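Local coordinates for uncharacterized protein (Pyrococcus furiosus, PDB 4XLZ), which probably removes an acetyl group from N,N'-diacetylchitobiose, as a metal-binding deacetylase of carbohydrate esterase family 14, at residues V125-R129 with F170-I175. Residues are numbered along the deposited sequence; the frame is centred on the assembly and turned at random.
Sequences VKIIR and FSNIDI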
loop_
_atom_site.group_PDB
_atom_site.type_symbol
_atom_site.label_atom_id
_atom_site.label_comp_id
_atom_site.label_asym_id
_atom_site.label_seq_id
_atom_site.Cartn_x
_atom_site.Cartn_y
_atom_site.Cartn_z
ATOM N N VAL A 125 0.934 -4.366 20.404
ATOM C CA VAL A 125 1.213 -5.686 21.023
ATOM C C VAL A 125 2.600 -5.590 21.717
ATOM O O VAL A 125 2.645 -6.199 22.826
ATOM C CB VAL A 125 1.223 -6.695 19.927
ATOM C CG1 VAL A 125 1.831 -8.051 20.418
ATOM C CG2 VAL A 125 -0.235 -6.964 19.450
ATOM N N LYS A 126 3.583 -4.897 21.208
ATOM C CA LYS A 126 4.909 -4.849 21.925
ATOM C C LYS A 126 4.697 -4.176 23.280
ATOM O O LYS A 126 5.185 -4.647 24.320
ATOM C CB LYS A 126 5.826 -3.932 21.077
ATOM C CG LYS A 126 7.236 -3.882 21.676
ATOM C CD LYS A 126 8.389 -3.496 20.572
ATOM C CE LYS A 126 8.231 -2.169 20.179
ATOM N NZ LYS A 126 9.180 -2.101 18.903
ATOM N N ILE A 127 3.911 -3.092 23.335
ATOM C CA ILE A 127 3.730 -2.395 24.639
ATOM C C ILE A 127 2.873 -3.183 25.500
ATOM O O ILE A 127 3.120 -3.272 26.764
ATOM C CB ILE A 127 3.074 -1.036 24.339
ATOM C CG1 ILE A 127 4.057 -0.147 23.550
ATOM C CG2 ILE A 127 2.760 -0.316 25.722
ATOM C CD1 ILE A 127 3.417 1.117 22.862
ATOM N N ILE A 128 1.783 -3.849 25.073
ATOM C CA ILE A 128 0.972 -4.668 25.898
ATOM C C ILE A 128 1.809 -5.812 26.499
ATOM O O ILE A 128 1.570 -6.126 27.659
ATOM C CB ILE A 128 -0.286 -5.199 25.076
ATOM C CG1 ILE A 128 -1.174 -3.945 24.780
ATOM C CG2 ILE A 128 -1.081 -6.264 25.845
ATOM C CD1 ILE A 128 -2.310 -4.315 23.764
ATOM N N ARG A 129 2.617 -6.432 25.649
ATOM C CA ARG A 129 3.381 -7.563 26.189
ATOM C C ARG A 129 4.425 -7.024 27.128
ATOM O O ARG A 129 4.695 -7.776 28.138
ATOM C CB ARG A 129 4.030 -8.322 25.070
ATOM C CG ARG A 129 3.012 -9.119 24.245
ATOM C CD ARG A 129 3.792 -9.704 23.024
ATOM N NE ARG A 129 2.810 -10.611 22.290
ATOM C CZ ARG A 129 3.030 -11.102 21.034
ATOM N NH1 ARG A 129 2.152 -11.982 20.539
ATOM N NH2 ARG A 129 4.086 -10.660 20.322
ATOM N N PHE A 170 1.914 -14.309 16.512
ATOM C CA PHE A 170 1.740 -12.921 16.057
ATOM C C PHE A 170 2.916 -12.097 16.585
ATOM O O PHE A 170 3.162 -12.062 17.795
ATOM C CB PHE A 170 0.348 -12.427 16.625
ATOM C CG PHE A 170 0.043 -11.035 16.142
ATOM C CD1 PHE A 170 -0.786 -10.984 15.009
ATOM C CD2 PHE A 170 0.612 -9.877 16.723
ATOM C CE1 PHE A 170 -1.135 -9.715 14.445
ATOM C CE2 PHE A 170 0.366 -8.573 16.049
ATOM C CZ PHE A 170 -0.448 -8.554 14.925
ATOM N N SER A 171 3.544 -11.368 15.653
ATOM C CA SER A 171 4.745 -10.615 16.039
ATOM C C SER A 171 5.754 -11.448 16.843
ATOM O O SER A 171 6.103 -11.159 17.975
ATOM C CB SER A 171 4.328 -9.299 16.721
ATOM O OG SER A 171 5.371 -8.362 16.550
ATOM N N ASN A 172 6.176 -12.539 16.187
ATOM C CA ASN A 172 6.901 -13.554 16.934
ATOM C C ASN A 172 8.269 -13.066 17.337
ATOM O O ASN A 172 8.818 -13.729 18.251
ATOM C CB ASN A 172 7.021 -14.911 16.093
ATOM C CG ASN A 172 7.917 -14.721 14.833
ATOM O OD1 ASN A 172 7.583 -13.935 13.948
ATOM N ND2 ASN A 172 9.111 -15.188 14.872
ATOM N N ILE A 173 8.873 -11.997 16.785
ATOM C CA ILE A 173 10.218 -11.606 17.248
ATOM C C ILE A 173 10.081 -11.109 18.707
ATOM O O ILE A 173 11.046 -11.195 19.485
ATOM C CB ILE A 173 10.812 -10.551 16.345
ATOM C CG1 ILE A 173 10.929 -11.138 14.955
ATOM C CG2 ILE A 173 12.284 -10.243 16.775
ATOM C CD1 ILE A 173 11.631 -12.545 14.822
ATOM N N ASP A 174 8.909 -10.610 19.151
ATOM C CA ASP A 174 8.737 -10.231 20.570
ATOM C C ASP A 174 9.046 -11.426 21.447
ATOM O O ASP A 174 9.762 -11.219 22.395
ATOM C CB ASP A 174 7.226 -9.858 20.763
ATOM C CG ASP A 174 6.873 -8.483 20.324
ATOM O OD1 ASP A 174 5.602 -8.204 20.369
ATOM O OD2 ASP A 174 7.771 -7.657 19.942
ATOM N N ILE A 175 8.513 -12.595 21.139
ATOM C CA ILE A 175 8.643 -13.765 22.003
ATOM C C ILE A 175 10.109 -14.124 21.924
ATOM O O ILE A 175 10.749 -14.401 22.980
ATOM C CB ILE A 175 7.830 -14.900 21.395
ATOM C CG1 ILE A 175 6.365 -14.940 21.846
ATOM C CG2 ILE A 175 8.259 -16.274 21.930
ATOM C CD1 ILE A 175 5.528 -13.635 21.667
#
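F170 opens the approach of the segment 170-175, part of the connection between helix 149-164 and strand 186-190, to helix 118-131, which links strands 103-109 and 135-139 of the parallel sheet. It contributes twice. Its ring meets a methyl of V125, an apolar contact of 3.8 Å between CG2 of V125 and CE2 of F170, while its carbonyl O accepts from both terminal nitrogens of R129: NH1 of R129 at 2.9 Å and NH2 of R129 at 3.0 Å. A planar, multi-donor guanidinium suits a place where several oxygens converge at its edge. S171 is in the left-handed helical region (48/58), and its O lies near the guanidinium plane, 3.1 Å from NH2 of R129; the same O accepts from the backbone N of D174 at 3.1 Å. Beyond N172 and I173, which face a second subunit, D174 turns back toward helix 118-131. Its OD1 forms a salt bridge of 2.9 Å with NH2 of R129, which must share two hydrogens among three oxygens, in keeping with bent N-H...O angles of 135-144°. I175 then lays its CD1 over one face of the guanidinium, 3.6 Å from NH2 of R129; the N-H groups point outward in the plane, so that face can take an apolar methyl. R129 NE donates to the O of S165. The buried charge of R129 is thus met by carboxylate and carbonyl oxygens, and D174 is bridged by OD1 to R129 of its own chain and by OD2, in a reciprocal salt bridge, to K126 of the second subunit, tying this connection to both helix and interface.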